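Local coordinates for protein tRNA (guanine-N(1)-)-methyltransferase (Corynebacterium diphtheriae, PDB 7KFF) that probably transfers a methyl group from S-adenosyl-L-methionine to the N1 atom of guanosine 37 in tRNA, at residues Gly232-Pro237 against Glu276-Leu281; Arg187-Gly192 against Leu204-Ala209; Asp65-Pro68 against Gly74-Met77. One frame throughout, in Å; residues are numbered along the deposited sequence.

Contact 1 (Gly232-Pro237 against Glu276-Leu281). With SAH (S-adenosyl-L-homocysteine), chain C.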
loop_
_atom_site.group_PDB
_atom_site.type_symbol
_atom_site.label_atom_id
_atom_site.label_comp_id
_atom_site.label_asym_id
_atom_site.label_seq_id
_atom_site.Cartn_x
_atom_site.Cartn_y
_atom_site.Cartn_z
ATOM N N GLY A 232 11.158 15.679 -5.442
ATOM C CA GLY A 232 10.555 16.106 -4.202
ATOM C C GLY A 232 9.127 16.582 -4.317
ATOM O O GLY A 232 8.511 16.888 -3.287
ATOM N N LEU A 233 8.570 16.621 -5.525
ATOM C CA LEU A 233 7.243 17.157 -5.762
ATOM C C LEU A 233 6.323 16.069 -6.302
ATOM O O LEU A 233 6.768 15.072 -6.883
ATOM C CB LEU A 233 7.293 18.286 -6.800
ATOM C CG LEU A 233 8.123 19.515 -6.448
ATOM C CD1 LEU A 233 8.116 20.498 -7.617
ATOM C CD2 LEU A 233 7.627 20.171 -5.182
ATOM N N LEU A 234 5.025 16.292 -6.118
ATOM C CA LEU A 234 4.006 15.449 -6.727
ATOM C C LEU A 234 3.833 15.808 -8.200
ATOM O O LEU A 234 3.989 16.961 -8.586
ATOM C CB LEU A 234 2.665 15.658 -6.025
ATOM C CG LEU A 234 2.656 15.435 -4.524
ATOM C CD1 LEU A 234 1.240 15.710 -3.981
ATOM C CD2 LEU A 234 3.124 14.045 -4.171
ATOM N N GLU A 235 3.491 14.817 -9.023
ATOM C CA GLU A 235 3.207 15.112 -10.419
ATOM C C GLU A 235 1.874 15.843 -10.552
ATOM O O GLU A 235 0.927 15.598 -9.801
ATOM C CB GLU A 235 3.153 13.830 -11.255
ATOM C CG GLU A 235 4.518 13.266 -11.651
ATOM C CD GLU A 235 5.220 14.062 -12.748
ATOM O OE1 GLU A 235 6.469 14.144 -12.708
ATOM O OE2 GLU A 235 4.530 14.589 -13.656
ATOM N N GLY A 236 1.805 16.746 -11.524
ATOM C CA GLY A 236 0.576 17.439 -11.845
ATOM C C GLY A 236 -0.337 16.609 -12.737
ATOM O O GLY A 236 -0.076 15.438 -13.067
ATOM N N PRO A 237 -1.448 17.223 -13.130
ATOM C CA PRO A 237 -2.441 16.516 -13.950
ATOM C C PRO A 237 -1.967 16.273 -15.373
ATOM O O PRO A 237 -1.095 16.971 -15.903
ATOM C CB PRO A 237 -3.648 17.454 -13.944
ATOM C CG PRO A 237 -3.054 18.803 -13.695
ATOM C CD PRO A 237 -1.897 18.581 -12.771
ATOM N N GLU A 276 -1.293 21.977 -2.667
ATOM C CA GLU A 276 -2.662 21.627 -2.292
ATOM C C GLU A 276 -2.703 20.447 -1.336
ATOM O O GLU A 276 -3.497 20.427 -0.381
ATOM C CB GLU A 276 -3.462 21.241 -3.541
ATOM C CG GLU A 276 -3.774 22.375 -4.479
ATOM C CD GLU A 276 -4.353 21.908 -5.810
ATOM O OE1 GLU A 276 -4.196 20.713 -6.186
ATOM O OE2 GLU A 276 -4.974 22.752 -6.484
ATOM N N VAL A 277 -1.896 19.428 -1.610
ATOM C CA VAL A 277 -2.064 18.124 -1.002
ATOM C C VAL A 277 -0.979 17.792 0.013
ATOM O O VAL A 277 -1.260 17.099 0.995
ATOM C CB VAL A 277 -2.102 17.066 -2.133
ATOM C CG1 VAL A 277 -2.255 15.689 -1.574
ATOM C CG2 VAL A 277 -3.216 17.373 -3.154
ATOM N N ARG A 278 0.250 18.257 -0.205
ATOM C CA ARG A 278 1.393 17.922 0.651
ATOM C C ARG A 278 2.245 19.165 0.861
ATOM O O ARG A 278 3.444 19.183 0.549
ATOM C CB ARG A 278 2.221 16.806 0.010
ATOM C CG ARG A 278 1.504 15.498 -0.221
ATOM C CD ARG A 278 1.278 14.759 1.073
ATOM N NE ARG A 278 2.517 14.359 1.722
ATOM C CZ ARG A 278 3.252 13.308 1.372
ATOM N NH1 ARG A 278 2.887 12.537 0.361
ATOM N NH2 ARG A 278 4.357 13.011 2.024
ATOM N N PRO A 279 1.660 20.218 1.428
ATOM C CA PRO A 279 2.418 21.473 1.555
ATOM C C PRO A 279 3.668 21.346 2.410
ATOM O O PRO A 279 4.634 22.083 2.186
ATOM C CB PRO A 279 1.396 22.456 2.153
ATOM C CG PRO A 279 0.367 21.558 2.819
ATOM C CD PRO A 279 0.281 20.340 1.934
ATOM N N GLU A 280 3.696 20.408 3.359
ATOM C CA GLU A 280 4.900 20.215 4.158
ATOM C C GLU A 280 6.092 19.768 3.318
ATOM O O GLU A 280 7.237 19.987 3.721
ATOM C CB GLU A 280 4.624 19.231 5.297
ATOM C CG GLU A 280 4.569 17.754 4.887
ATOM C CD GLU A 280 3.285 17.314 4.177
ATOM O OE1 GLU A 280 2.338 18.114 4.005
ATOM O OE2 GLU A 280 3.237 16.130 3.802
ATOM N N LEU A 281 5.862 19.150 2.156
ATOM C CA LEU A 281 6.996 18.795 1.313
ATOM C C LEU A 281 7.709 20.030 0.785
ATOM O O LEU A 281 8.920 19.985 0.545
ATOM C CB LEU A 281 6.563 17.903 0.152
ATOM C CG LEU A 281 6.071 16.505 0.525
ATOM C CD1 LEU A 281 5.684 15.718 -0.719
ATOM C CD2 LEU A 281 7.110 15.742 1.327
HETATM N N SAH C . 3.696 9.389 -13.837
HETATM C CA SAH C . 2.889 9.093 -12.670
HETATM C CB SAH C . 2.817 7.586 -12.561
HETATM C CG SAH C . 1.422 6.994 -12.650
HETATM S SD SAH C . 1.629 5.348 -11.997
HETATM C C SAH C . 3.450 9.638 -11.368
HETATM O O SAH C . 4.545 9.272 -10.947
HETATM O OXT SAH C . 2.798 10.437 -10.698
HETATM C "C5'" SAH C . 0.159 4.624 -12.709
HETATM C "C4'" SAH C . -1.007 4.504 -11.749
HETATM O "O4'" SAH C . -0.681 3.664 -10.645
HETATM C "C3'" SAH C . -1.538 5.799 -11.116
HETATM O "O3'" SAH C . -2.299 6.531 -12.008
HETATM C "C2'" SAH C . -2.308 5.234 -9.922
HETATM O "O2'" SAH C . -3.548 4.704 -10.320
HETATM C "C1'" SAH C . -1.408 4.092 -9.505
HETATM N N9 SAH C . -0.433 4.484 -8.472
HETATM C C8 SAH C . 0.933 4.594 -8.607
HETATM N N7 SAH C . 1.473 4.898 -7.411
HETATM C C5 SAH C . 0.455 5.006 -6.513
HETATM C C6 SAH C . 0.417 5.303 -5.157
HETATM N N6 SAH C . 1.509 5.587 -4.418
HETATM N N1 SAH C . -0.808 5.320 -4.529
HETATM C C2 SAH C . -1.955 5.033 -5.231
HETATM N N3 SAH C . -1.930 4.728 -6.558
HETATM C C4 SAH C . -0.740 4.724 -7.171
#
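One methyl group, CD1 of L234, makes both side-chain-to-side-chain contacts between the segments, because it lies where helix 259-277 ends and meets residues on both sides of that end. L234 CD1 comes 4.1 Å from V277 CB, in the last turn of the helix, and 3.8 Å from R278 CG, the first residue to leave helical backbone angles. The leucine crosses both partners at about a right angle; on R278 it meets the aliphatic CG. Nearer the start of the loop, the carbonyl oxygen of G232 rests 4.0 Å from L281 CD1.

The arginine is shaped by its own segment. Bends at chi2 (-73°) and chi3 (-64°) turn its chain so that NE points at E280, and R278 NE donates to E280 OE2 over 2.8 Å. This salt bridge is almost straight (171°) and comes to the syn side of the carboxylate, somewhat out of its plane, while lying in the guanidinium plane. L281 CD1 sits 4.0 Å above the centre of one guanidinium face, so this group is gripped at an edge and covered on a face, which should restrict its rotation. R278 NH1 adds a salt bridge to D193 of the second subunit.

Hydroxyls of helix 259-277 hold the loop's backbone: T274 OG1 bonds to L234 N and S270 OG to L234 O. One residue on, E235 CG lies 3.4 Å from OXT of the S-adenosyl-L-homocysteine. That ligand is also bonded by S228 and D227 of this chain and by P141, I191 and Y194 of the second subunit, a composite cofactor site at the dimer interface as expected of TrmD, with the helical C-terminal region behind the loop.

Contact 2 (Arg187-Gly192 against Leu204-Ala209). With SAH (S-adenosyl-L-homocysteine), chain B.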
loop_
_atom_site.group_PDB
_atom_site.type_symbol
_atom_site.label_atom_id
_atom_site.label_comp_id
_atom_site.label_asym_id
_atom_site.label_seq_id
_atom_site.Cartn_x
_atom_site.Cartn_y
_atom_site.Cartn_z
ATOM N N ARG A 187 14.461 -6.878 6.941
ATOM C CA ARG A 187 13.837 -5.566 7.019
ATOM C C ARG A 187 12.355 -5.734 7.326
ATOM O O ARG A 187 11.622 -6.377 6.571
ATOM C CB ARG A 187 14.034 -4.803 5.706
ATOM C CG ARG A 187 13.145 -3.602 5.554
ATOM C CD ARG A 187 13.480 -2.390 6.495
ATOM N NE ARG A 187 12.490 -1.356 6.218
ATOM C CZ ARG A 187 12.575 -0.471 5.233
ATOM N NH1 ARG A 187 11.573 0.342 4.965
ATOM N NH2 ARG A 187 13.683 -0.396 4.527
ATOM N N GLU A 188 11.907 -5.132 8.409
ATOM C CA GLU A 188 10.489 -4.946 8.696
ATOM C C GLU A 188 10.032 -3.671 8.006
ATOM O O GLU A 188 10.723 -2.652 8.068
ATOM C CB GLU A 188 10.273 -4.829 10.206
ATOM C CG GLU A 188 10.460 -6.169 10.950
ATOM C CD GLU A 188 10.499 -6.028 12.457
ATOM O OE1 GLU A 188 11.387 -5.317 12.978
ATOM O OE2 GLU A 188 9.655 -6.638 13.137
ATOM N N VAL A 189 8.904 -3.741 7.296
ATOM C CA VAL A 189 8.523 -2.654 6.399
ATOM C C VAL A 189 7.019 -2.411 6.463
ATOM O O VAL A 189 6.220 -3.341 6.293
ATOM C CB VAL A 189 8.989 -2.927 4.952
ATOM C CG1 VAL A 189 8.584 -4.306 4.460
ATOM C CG2 VAL A 189 8.494 -1.851 3.999
ATOM N N SER A 190 6.643 -1.161 6.691
ATOM C CA SER A 190 5.255 -0.745 6.628
ATOM C C SER A 190 4.984 -0.053 5.298
ATOM O O SER A 190 5.775 0.786 4.856
ATOM C CB SER A 190 4.943 0.255 7.735
ATOM O OG SER A 190 3.605 0.690 7.544
ATOM N N ILE A 191 3.842 -0.358 4.675
ATOM C CA ILE A 191 3.486 0.363 3.449
ATOM C C ILE A 191 2.748 1.676 3.712
ATOM O O ILE A 191 2.528 2.453 2.769
ATOM C CB ILE A 191 2.777 -0.517 2.390
ATOM C CG1 ILE A 191 1.412 -1.011 2.898
ATOM C CG2 ILE A 191 3.693 -1.647 1.962
ATOM C CD1 ILE A 191 0.499 -1.479 1.786
ATOM N N GLY A 192 2.391 1.962 4.959
ATOM C CA GLY A 192 1.738 3.217 5.286
ATOM C C GLY A 192 1.118 3.159 6.657
ATOM O O GLY A 192 1.044 2.096 7.287
ATOM N N LEU A 204 2.276 -7.477 -2.734
ATOM C CA LEU A 204 1.907 -7.013 -4.066
ATOM C C LEU A 204 2.334 -5.562 -4.296
ATOM O O LEU A 204 2.806 -5.213 -5.385
ATOM C CB LEU A 204 0.395 -7.163 -4.264
ATOM C CG LEU A 204 -0.188 -8.583 -4.190
ATOM C CD1 LEU A 204 -1.682 -8.527 -4.387
ATOM C CD2 LEU A 204 0.466 -9.482 -5.205
ATOM N N VAL A 205 2.174 -4.708 -3.273
ATOM C CA VAL A 205 2.575 -3.309 -3.368
ATOM C C VAL A 205 4.070 -3.197 -3.605
ATOM O O VAL A 205 4.530 -2.511 -4.530
ATOM C CB VAL A 205 2.149 -2.551 -2.104
ATOM C CG1 VAL A 205 2.840 -1.201 -2.036
ATOM C CG2 VAL A 205 0.632 -2.390 -2.042
ATOM N N ILE A 206 4.856 -3.846 -2.755
ATOM C CA ILE A 206 6.310 -3.741 -2.846
ATOM C C ILE A 206 6.802 -4.335 -4.160
ATOM O O ILE A 206 7.678 -3.771 -4.833
ATOM C CB ILE A 206 6.959 -4.398 -1.617
ATOM C CG1 ILE A 206 6.641 -3.598 -0.346
ATOM C CG2 ILE A 206 8.453 -4.517 -1.818
ATOM C CD1 ILE A 206 6.910 -4.352 0.956
ATOM N N ALA A 207 6.222 -5.462 -4.561
ATOM C CA ALA A 207 6.618 -6.086 -5.816
ATOM C C ALA A 207 6.388 -5.163 -7.004
ATOM O O ALA A 207 7.247 -5.073 -7.888
ATOM C CB ALA A 207 5.910 -7.424 -5.988
ATOM N N GLU A 208 5.240 -4.486 -7.055
ATOM C CA GLU A 208 5.012 -3.564 -8.165
ATOM C C GLU A 208 6.078 -2.477 -8.195
ATOM O O GLU A 208 6.639 -2.168 -9.254
ATOM C CB GLU A 208 3.628 -2.914 -8.073
ATOM C CG GLU A 208 2.482 -3.789 -8.482
ATOM C CD GLU A 208 1.306 -3.039 -9.089
ATOM O OE1 GLU A 208 1.300 -1.776 -9.133
ATOM O OE2 GLU A 208 0.374 -3.739 -9.520
ATOM N N ALA A 209 6.340 -1.858 -7.045
ATOM C CA ALA A 209 7.246 -0.720 -6.987
ATOM C C ALA A 209 8.681 -1.113 -7.292
ATOM O O ALA A 209 9.432 -0.322 -7.872
ATOM C CB ALA A 209 7.147 -0.048 -5.628
HETATM N N SAH B . -2.076 -5.730 16.004
HETATM C CA SAH B . -1.248 -5.386 14.866
HETATM C CB SAH B . -2.020 -5.786 13.628
HETATM C CG SAH B . -1.348 -6.826 12.750
HETATM S SD SAH B . -2.222 -6.688 11.203
HETATM C C SAH B . -0.914 -3.908 14.762
HETATM O O SAH B . -1.798 -3.066 14.623
HETATM O OXT SAH B . 0.258 -3.533 14.787
HETATM C "C5'" SAH B . -1.781 -8.288 10.539
HETATM C "C4'" SAH B . -0.653 -8.256 9.527
HETATM O "O4'" SAH B . -1.003 -7.468 8.390
HETATM C "C3'" SAH B . 0.699 -7.694 9.994
HETATM O "O3'" SAH B . 1.383 -8.598 10.783
HETATM C "C2'" SAH B . 1.356 -7.386 8.648
HETATM O "O2'" SAH B . 1.843 -8.557 8.038
HETATM C "C1'" SAH B . 0.171 -6.887 7.849
HETATM N N9 SAH B . 0.018 -5.422 7.915
HETATM C C8 SAH B . -0.985 -4.711 8.537
HETATM N N7 SAH B . -0.809 -3.399 8.300
HETATM C C5 SAH B . 0.317 -3.261 7.547
HETATM C C6 SAH B . 0.975 -2.158 7.020
HETATM N N6 SAH B . 0.574 -0.884 7.205
HETATM N N1 SAH B . 2.113 -2.373 6.275
HETATM C C2 SAH B . 2.567 -3.650 6.049
HETATM N N3 SAH B . 1.924 -4.742 6.550
HETATM C C4 SAH B . 0.825 -4.531 7.286
#
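Segment 204-209 of helix 200-211 packs against the end of strand 185-190 and the turn that follows it, the backbones coming nearest where I191 CA and V205 CA lie 7.8 Å apart. The interface is wholly aliphatic and is carried by branch ends. I191 and V205 reach toward each other tip to tip, with I191 CD1 3.9 Å from V205 CG2, while the other branch of the isoleucine, CG2, lies 4.2 Å from I206 CG1. Two residues earlier, in the strand, V189 CG1 and I206 CD1 meet in the same end-on manner at 3.9 Å. The valine methyl that does so occupies the crowded position between its backbone N and carbonyl carbon (chi1 50°). S190, between the two, points away from the helix, and its OG lies near the adenine.

These residues belong to the deep trefoil knot of SPOUT methyltransferases, where the chain after the strand forms part of the cofactor pocket before entering helix 200-211. The backbone reads the adenine of S-adenosyl-L-homocysteine: I191 N donates to the ligand's N1 at 3.1 Å and 166°, and the ligand's N6 makes a weak bond to G192 O at 3.0 Å. An ST turn sets this bend, S190 OG accepting from G192 N over 3.1 Å. I191 therefore works in two directions, its amide gripping the base while its side chain enters the hydrophobic layer under the helix.

I206 also touches W156 of helix 150-156 and L139 of strand 137-141. The helix faces the dimer interface as well: V205 packs on Y194 of the second subunit, and E208 OE1 takes two hydrogen bonds from I197 N and G198 N of that subunit.

Contact 3 (Asp65-Pro68 against Gly74-Met77)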
loop_
_atom_site.group_PDB
_atom_site.type_symbol
_atom_site.label_atom_id
_atom_site.label_comp_id
_atom_site.label_asym_id
_atom_site.label_seq_id
_atom_site.Cartn_x
_atom_site.Cartn_y
_atom_site.Cartn_z
ATOM N N ASP A 65 -0.627 -20.835 14.309
ATOM C CA ASP A 65 -0.792 -19.719 15.231
ATOM C C ASP A 65 -1.223 -20.233 16.595
ATOM O O ASP A 65 -1.717 -21.355 16.730
ATOM C CB ASP A 65 -1.805 -18.688 14.717
ATOM C CG ASP A 65 -3.164 -19.289 14.439
ATOM O OD1 ASP A 65 -3.333 -19.902 13.365
ATOM O OD2 ASP A 65 -4.055 -19.158 15.289
ATOM N N ASP A 66 -1.023 -19.396 17.610
ATOM C CA ASP A 66 -1.276 -19.770 18.998
ATOM C C ASP A 66 -1.477 -18.496 19.812
ATOM O O ASP A 66 -1.178 -17.389 19.358
ATOM C CB ASP A 66 -0.107 -20.640 19.500
ATOM C CG ASP A 66 -0.425 -21.464 20.735
ATOM O OD1 ASP A 66 -1.574 -21.460 21.232
ATOM O OD2 ASP A 66 0.519 -22.146 21.183
ATOM N N SER A 67 -1.994 -18.666 21.027
ATOM C CA SER A 67 -2.311 -17.523 21.865
ATOM C C SER A 67 -1.056 -16.757 22.274
ATOM O O SER A 67 0.011 -17.344 22.454
ATOM C CB SER A 67 -3.005 -18.001 23.136
ATOM O OG SER A 67 -4.257 -18.562 22.825
ATOM N N PRO A 68 -1.153 -15.438 22.431
ATOM C CA PRO A 68 0.034 -14.667 22.805
ATOM C C PRO A 68 0.419 -14.870 24.259
ATOM O O PRO A 68 -0.435 -14.924 25.152
ATOM C CB PRO A 68 -0.393 -13.216 22.577
ATOM C CG PRO A 68 -1.852 -13.234 22.710
ATOM C CD PRO A 68 -2.315 -14.567 22.182
ATOM N N GLY A 74 -6.401 -12.420 20.377
ATOM C CA GLY A 74 -5.694 -12.567 19.137
ATOM C C GLY A 74 -4.825 -13.798 19.131
ATOM O O GLY A 74 -4.734 -14.564 20.096
HETATM N N MSE A 75 -4.157 -13.968 18.011
HETATM C CA MSE A 75 -3.262 -15.096 17.802
HETATM C C MSE A 75 -1.978 -14.588 17.201
HETATM O O MSE A 75 -1.987 -13.592 16.486
HETATM C CB MSE A 75 -3.933 -16.101 16.866
HETATM C CG MSE A 75 -5.231 -16.665 17.439
HETATM SE SE MSE A 75 -5.037 -17.657 19.111
HETATM C CE MSE A 75 -4.603 -19.421 18.298
ATOM N N VAL A 76 -0.892 -15.285 17.486
ATOM C CA VAL A 76 0.445 -14.960 17.004
ATOM C C VAL A 76 0.958 -16.155 16.225
ATOM O O VAL A 76 0.777 -17.298 16.644
ATOM C CB VAL A 76 1.376 -14.663 18.200
ATOM C CG1 VAL A 76 2.793 -14.427 17.755
ATOM C CG2 VAL A 76 0.847 -13.480 18.994
HETATM N N MSE A 77 1.596 -15.900 15.094
HETATM C CA MSE A 77 2.108 -17.017 14.317
HETATM C C MSE A 77 3.354 -17.658 14.913
HETATM O O MSE A 77 4.215 -16.970 15.476
HETATM C CB MSE A 77 2.391 -16.622 12.887
HETATM C CG MSE A 77 1.189 -16.047 12.140
HETATM SE SE MSE A 77 1.399 -15.562 10.309
HETATM C CE MSE A 77 0.201 -16.766 9.406
#
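Turns at chi2 (-62°) and chi3 (-86°) fold the side chain of selenomethionine M75 over the opposing D66-S67 backbone, while D65 holds its carboxylate between its backbone N and carbonyl carbon (chi1 57°). The two side chains pass each other at a slant, and M75 CE ends 3.1 Å from D65 OD2, a close approach of a methyl to a carboxylate oxygen. The same methyl lies 3.4 Å from D66 CA, and the selenium is 3.7 Å from S67 N, so the folded chain lies along the backbone.

Beneath it, D66 and V76 form an antiparallel hydrogen-bonded pair: D66 N donates to V76 O at 2.9 Å, and V76 N returns a nearly straight bond to D66 O at 2.8 Å. D65 and M77 are the adjoining non-hydrogen-bonded pair, their side chains on one face and those of D66 and V76 on the other. Past the strands, the P68 ring continues the contact, with CD 3.2 Å from G74 O and CB 3.8 Å from V76 CG2. D66 OD1, met from above its carboxylate plane, accepts from S67 N, where the chain leaves the strand.

This short beta hairpin is a separate sheet from the main parallel one and precedes helix 79-90. Its 74-77 arm is backbone-bonded to E170, G171 and D173, in the loop between strand 161-165 and helix 174-180. M77 packs on I24 and L53, just beyond strands 17-23 and 46-52, while T221, S238 and T240 of the second subunit adjoin the hairpin.

Contact 2 is the buried one, about 4 Å from the centre of the chain, whereas contact 1 is a surface contact and contact 3 is partly buried, on opposite sides of that centre with their own centres about 41 Å apart. Chemistry follows place: contact 2 is aliphatic across its segments, contact 1 has a few apolar touches beside a salt bridge held within one segment and another to the second subunit, and contact 3 alone is joined by backbone hydrogen bonds between its segments. No secondary-structure element is common to any two of them. All three touch the second subunit, and contacts 1 and 2 supply complementary walls of the composite cofactor site, each toward a different bound ligand.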